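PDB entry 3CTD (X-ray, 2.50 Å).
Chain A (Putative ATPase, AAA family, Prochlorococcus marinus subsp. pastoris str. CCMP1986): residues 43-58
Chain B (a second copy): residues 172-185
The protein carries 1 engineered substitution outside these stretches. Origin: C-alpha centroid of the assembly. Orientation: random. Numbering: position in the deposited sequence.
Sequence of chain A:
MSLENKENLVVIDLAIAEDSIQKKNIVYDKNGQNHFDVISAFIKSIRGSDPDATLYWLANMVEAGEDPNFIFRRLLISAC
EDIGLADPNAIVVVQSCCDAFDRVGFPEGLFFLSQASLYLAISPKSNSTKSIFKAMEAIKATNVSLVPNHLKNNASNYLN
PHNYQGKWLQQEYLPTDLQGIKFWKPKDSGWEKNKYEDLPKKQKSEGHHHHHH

Chain A, residues 43-58: IKSIRGSDPDATLYWL
Chain B (172-185) EYLPTDLQGIKFWK

A helix packed against an irregular segment can bury apolar side chains while meeting backbone amides that no regular structure pairs, and this contact between two copies of one protein illustrates how. In chain A, a helix ends at A:Arg47, a short loop follows, and a second helix starts at A:Pro51; chain B contributes an irregular segment that doubles back around B:Thr176 and B:Asp177, then passes through a type II turn from B:Leu178 to B:Ile181. Both limbs of that segment meet the second helix: the CA of A:Ala53 lies 5.1 Å from that of B:Leu174, and the CA of A:Asp52 5.3 Å from that of B:Phe183.

At the apolar centre, A:Tyr56 (chi1 t, chi2 84°) places CB 3.7 Å from B:Leu174 CD2, while its ring runs outward so that CE2 approaches B:Pro175 CD and CE1 approaches B:Leu178 CD1, each at 3.7 Å. A:Ala53 CB sits 3.5 Å from B:Tyr173 CB, where the two backbones run close. Nearer the start of the helix, A:Leu55 CD1 reaches B:Trp184 CB at 4.0 Å, and A:Pro51 CG meets B:Trp184 CE3 at 3.5 Å.

CA-to-CB of B:Tyr173 (chi1 m, chi2 -59°) points toward chain A, and its ring reaches the end of the first helix, its OH 3.6 Å from A:Gly48 CA. Glycine matters here: an ideal CB would lie 2.3 Å from B:Tyr173 CE2. One water bridges A:Lys44 O (2.6 Å) and B:Tyr173 OH (2.8 Å).

Polar groups complete the fit. A:Trp57 (chi1 m, chi2 113°) donates from NE1 to B:Tyr173 O at 2.7 Å, nearly straight. A:Asp52 (chi1 m) accepts at OD1 from B:Phe183 N (2.6 Å) and B:Trp184 N (2.8 Å), so one carboxylate oxygen serves two consecutive amides. A second water donates to A:Asp52 OD2 (2.7 Å) and B:Trp184 O (2.4 Å). At the start of the second helix, A:Asp50 OD1 caps it, accepting from A:Ala53 N at 3.0 Å.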

# COMPACT_ATOMS: atom_id res chain seq x y z
N ILE A 43 -22.87 -8.32 1.68
CA ILE A 43 -22.46 -6.95 1.35
C ILE A 43 -23.30 -5.89 2.10
O ILE A 43 -22.76 -4.86 2.56
CB ILE A 43 -22.50 -6.67 -0.20
CG1 ILE A 43 -21.38 -7.42 -0.92
CG2 ILE A 43 -22.54 -5.17 -0.51
CD1 ILE A 43 -20.00 -7.22 -0.35
N LYS A 44 -24.60 -6.12 2.24
CA LYS A 44 -25.39 -5.15 3.03
C LYS A 44 -24.95 -5.14 4.49
O LYS A 44 -25.04 -4.12 5.15
CB LYS A 44 -26.90 -5.41 2.97
CG LYS A 44 -27.51 -5.31 1.61
CD LYS A 44 -28.82 -6.08 1.57
CE LYS A 44 -29.69 -5.54 0.46
NZ LYS A 44 -29.18 -5.94 -0.86
N SER A 45 -24.49 -6.29 4.99
CA SER A 45 -23.97 -6.37 6.36
C SER A 45 -22.68 -5.57 6.50
O SER A 45 -22.54 -4.81 7.44
CB SER A 45 -23.77 -7.85 6.82
OG SER A 45 -25.02 -8.56 6.91
N ILE A 46 -21.75 -5.74 5.54
CA ILE A 46 -20.59 -4.87 5.47
C ILE A 46 -21.01 -3.39 5.42
O ILE A 46 -20.56 -2.58 6.23
CB ILE A 46 -19.68 -5.24 4.29
CG1 ILE A 46 -18.93 -6.56 4.63
CG2 ILE A 46 -18.75 -4.05 3.89
CD1 ILE A 46 -18.14 -7.12 3.47
N ARG A 47 -21.93 -3.07 4.53
CA ARG A 47 -22.38 -1.66 4.38
C ARG A 47 -22.98 -1.12 5.67
O ARG A 47 -22.83 0.07 5.96
CB ARG A 47 -23.38 -1.50 3.22
CG ARG A 47 -23.81 -0.11 3.00
CD ARG A 47 -24.79 -0.02 1.80
NE ARG A 47 -24.17 -0.60 0.62
CZ ARG A 47 -24.74 -1.53 -0.15
NH1 ARG A 47 -25.98 -1.95 0.11
NH2 ARG A 47 -24.10 -2.02 -1.18
N GLY A 48 -23.62 -1.99 6.45
CA GLY A 48 -24.24 -1.60 7.73
C GLY A 48 -23.29 -1.64 8.91
O GLY A 48 -23.70 -1.50 10.07
N SER A 49 -22.01 -1.87 8.64
CA SER A 49 -21.02 -1.89 9.70
C SER A 49 -21.30 -2.92 10.77
O SER A 49 -21.18 -2.63 11.95
CB SER A 49 -20.82 -0.51 10.32
OG SER A 49 -20.51 0.46 9.30
N ASP A 50 -21.62 -4.14 10.36
CA ASP A 50 -21.91 -5.20 11.33
C ASP A 50 -20.94 -6.38 11.14
O ASP A 50 -21.14 -7.20 10.26
CB ASP A 50 -23.38 -5.64 11.18
CG ASP A 50 -23.83 -6.60 12.29
OD1 ASP A 50 -23.02 -7.46 12.71
OD2 ASP A 50 -25.01 -6.51 12.68
N PRO A 51 -19.89 -6.44 11.95
CA PRO A 51 -18.87 -7.44 11.63
C PRO A 51 -19.35 -8.84 11.91
O PRO A 51 -18.84 -9.81 11.29
CB PRO A 51 -17.69 -7.09 12.54
CG PRO A 51 -18.24 -6.13 13.58
CD PRO A 51 -19.43 -5.43 12.92
N ASP A 52 -20.36 -8.98 12.78
CA ASP A 52 -20.85 -10.31 13.15
C ASP A 52 -21.68 -10.93 12.05
O ASP A 52 -21.48 -12.09 11.71
CB ASP A 52 -21.60 -10.26 14.49
CG ASP A 52 -20.70 -9.78 15.62
OD1 ASP A 52 -19.73 -10.49 15.96
OD2 ASP A 52 -20.91 -8.66 16.10
N ALA A 53 -22.61 -10.15 11.49
CA ALA A 53 -23.44 -10.60 10.40
C ALA A 53 -22.57 -10.84 9.18
O ALA A 53 -22.74 -11.85 8.51
CB ALA A 53 -24.51 -9.56 10.12
N THR A 54 -21.62 -9.93 8.90
CA THR A 54 -20.66 -10.15 7.81
C THR A 54 -20.06 -11.57 7.92
O THR A 54 -20.07 -12.32 6.94
CB THR A 54 -19.49 -9.15 7.86
OG1 THR A 54 -19.96 -7.82 7.65
CG2 THR A 54 -18.42 -9.48 6.83
N LEU A 55 -19.53 -11.93 9.09
CA LEU A 55 -18.86 -13.25 9.22
C LEU A 55 -19.89 -14.34 9.03
O LEU A 55 -19.66 -15.35 8.34
CB LEU A 55 -18.17 -13.41 10.56
CG LEU A 55 -16.98 -12.49 10.79
CD1 LEU A 55 -16.65 -12.51 12.21
CD2 LEU A 55 -15.75 -12.94 9.95
N TYR A 56 -21.06 -14.10 9.59
CA TYR A 56 -22.10 -15.10 9.47
C TYR A 56 -22.42 -15.38 8.02
O TYR A 56 -22.34 -16.54 7.60
CB TYR A 56 -23.34 -14.69 10.25
CG TYR A 56 -24.43 -15.67 10.14
CD1 TYR A 56 -24.47 -16.79 10.98
CD2 TYR A 56 -25.47 -15.48 9.21
CE1 TYR A 56 -25.50 -17.71 10.88
CE2 TYR A 56 -26.46 -16.38 9.06
CZ TYR A 56 -26.49 -17.50 9.91
OH TYR A 56 -27.53 -18.37 9.79
N TRP A 57 -22.75 -14.35 7.23
CA TRP A 57 -22.99 -14.60 5.79
C TRP A 57 -21.75 -15.14 5.08
O TRP A 57 -21.85 -16.04 4.26
CB TRP A 57 -23.60 -13.40 5.06
CG TRP A 57 -24.92 -13.01 5.76
CD1 TRP A 57 -25.17 -11.86 6.46
CD2 TRP A 57 -26.12 -13.82 5.87
NE1 TRP A 57 -26.44 -11.89 6.98
CE2 TRP A 57 -27.05 -13.08 6.64
CE3 TRP A 57 -26.48 -15.09 5.41
CZ2 TRP A 57 -28.32 -13.57 6.97
CZ3 TRP A 57 -27.78 -15.58 5.73
CH2 TRP A 57 -28.67 -14.83 6.51
N LEU A 58 -20.57 -14.62 5.45
CA LEU A 58 -19.33 -15.16 4.90
C LEU A 58 -19.24 -16.68 5.11
O LEU A 58 -19.04 -17.44 4.14
CB LEU A 58 -18.08 -14.43 5.43
CG LEU A 58 -16.69 -14.89 4.94
CD1 LEU A 58 -16.60 -14.98 3.43
CD2 LEU A 58 -15.60 -13.99 5.54
N GLU B 172 -31.81 -5.07 10.78
CA GLU B 172 -31.35 -6.42 11.11
C GLU B 172 -30.46 -6.93 10.00
O GLU B 172 -30.87 -6.88 8.82
CB GLU B 172 -32.54 -7.38 11.25
CG GLU B 172 -33.65 -6.96 12.23
CD GLU B 172 -34.93 -7.84 12.15
OE1 GLU B 172 -34.82 -9.00 11.68
OE2 GLU B 172 -36.03 -7.39 12.55
N TYR B 173 -29.30 -7.47 10.36
CA TYR B 173 -28.35 -8.04 9.41
C TYR B 173 -28.16 -9.52 9.62
O TYR B 173 -27.73 -10.28 8.72
CB TYR B 173 -27.02 -7.26 9.44
CG TYR B 173 -27.20 -5.83 8.92
CD1 TYR B 173 -27.67 -5.60 7.62
CD2 TYR B 173 -26.92 -4.72 9.71
CE1 TYR B 173 -27.87 -4.31 7.13
CE2 TYR B 173 -27.10 -3.43 9.24
CZ TYR B 173 -27.60 -3.23 7.95
OH TYR B 173 -27.84 -1.96 7.45
N LEU B 174 -28.50 -9.97 10.82
CA LEU B 174 -28.44 -11.40 11.15
C LEU B 174 -29.87 -11.90 11.12
O LEU B 174 -30.80 -11.12 11.29
CB LEU B 174 -27.87 -11.61 12.56
CG LEU B 174 -26.35 -11.58 12.68
CD1 LEU B 174 -25.90 -11.06 14.07
CD2 LEU B 174 -25.79 -12.94 12.41
N PRO B 175 -30.06 -13.20 10.93
CA PRO B 175 -31.44 -13.69 11.14
C PRO B 175 -31.95 -13.36 12.55
O PRO B 175 -31.15 -13.28 13.49
CB PRO B 175 -31.30 -15.20 10.99
CG PRO B 175 -29.90 -15.41 10.23
CD PRO B 175 -29.06 -14.27 10.73
N THR B 176 -33.26 -13.18 12.70
CA THR B 176 -33.87 -12.83 13.99
C THR B 176 -33.49 -13.73 15.17
O THR B 176 -33.26 -13.22 16.27
CB THR B 176 -35.47 -12.72 13.93
OG1 THR B 176 -36.09 -14.00 13.67
CG2 THR B 176 -35.90 -11.78 12.85
N ASP B 177 -33.42 -15.06 14.97
CA ASP B 177 -33.07 -15.93 16.10
C ASP B 177 -31.62 -15.82 16.54
O ASP B 177 -31.17 -16.61 17.39
CB ASP B 177 -33.40 -17.42 15.87
CG ASP B 177 -32.59 -18.02 14.75
OD1 ASP B 177 -32.09 -17.25 13.92
OD2 ASP B 177 -32.46 -19.26 14.67
N LEU B 178 -30.88 -14.86 15.98
CA LEU B 178 -29.46 -14.81 16.18
C LEU B 178 -29.04 -13.41 16.55
O LEU B 178 -27.89 -13.18 16.93
CB LEU B 178 -28.74 -15.29 14.94
CG LEU B 178 -28.70 -16.82 14.80
CD1 LEU B 178 -28.08 -17.18 13.51
CD2 LEU B 178 -27.94 -17.47 15.96
N GLN B 179 -29.97 -12.46 16.47
CA GLN B 179 -29.64 -11.06 16.75
C GLN B 179 -29.02 -10.97 18.13
O GLN B 179 -29.49 -11.63 19.06
CB GLN B 179 -30.88 -10.14 16.66
N GLY B 180 -27.98 -10.15 18.27
CA GLY B 180 -27.31 -10.01 19.55
C GLY B 180 -26.11 -10.93 19.66
O GLY B 180 -25.14 -10.64 20.37
N ILE B 181 -26.14 -12.03 18.95
CA ILE B 181 -25.00 -12.92 18.99
C ILE B 181 -23.69 -12.24 18.51
O ILE B 181 -23.69 -11.39 17.59
CB ILE B 181 -25.23 -14.19 18.22
CG1 ILE B 181 -24.06 -15.15 18.52
CG2 ILE B 181 -25.41 -13.86 16.71
CD1 ILE B 181 -24.25 -16.59 17.96
N LYS B 182 -22.58 -12.61 19.16
CA LYS B 182 -21.32 -11.96 18.91
C LYS B 182 -20.26 -12.95 18.45
O LYS B 182 -19.89 -13.85 19.19
CB LYS B 182 -20.86 -11.20 20.16
N PHE B 183 -19.78 -12.79 17.22
CA PHE B 183 -18.70 -13.65 16.71
C PHE B 183 -17.32 -13.01 16.81
O PHE B 183 -16.33 -13.71 17.04
CB PHE B 183 -18.96 -14.08 15.28
CG PHE B 183 -20.21 -14.90 15.12
CD1 PHE B 183 -20.34 -16.15 15.71
CD2 PHE B 183 -21.27 -14.40 14.37
CE1 PHE B 183 -21.51 -16.91 15.55
CE2 PHE B 183 -22.42 -15.13 14.20
CZ PHE B 183 -22.54 -16.39 14.78
N TRP B 184 -17.25 -11.69 16.67
CA TRP B 184 -15.95 -11.00 16.66
C TRP B 184 -15.77 -10.06 17.86
O TRP B 184 -16.65 -9.29 18.17
CB TRP B 184 -15.86 -10.19 15.36
CG TRP B 184 -14.65 -9.32 15.23
CD1 TRP B 184 -13.38 -9.72 14.90
CD2 TRP B 184 -14.58 -7.88 15.38
NE1 TRP B 184 -12.52 -8.61 14.86
CE2 TRP B 184 -13.24 -7.49 15.15
CE3 TRP B 184 -15.51 -6.89 15.69
CZ2 TRP B 184 -12.83 -6.16 15.20
CZ3 TRP B 184 -15.08 -5.54 15.75
CH2 TRP B 184 -13.77 -5.21 15.50
N LYS B 185 -14.63 -10.10 18.53
CA LYS B 185 -14.26 -9.00 19.45
C LYS B 185 -12.86 -8.60 19.09
O LYS B 185 -12.02 -9.46 18.85
CB LYS B 185 -14.28 -9.43 20.95
O HOH W 1 -26.74 -2.13 4.87
O HOH W 2 -18.63 -8.19 17.38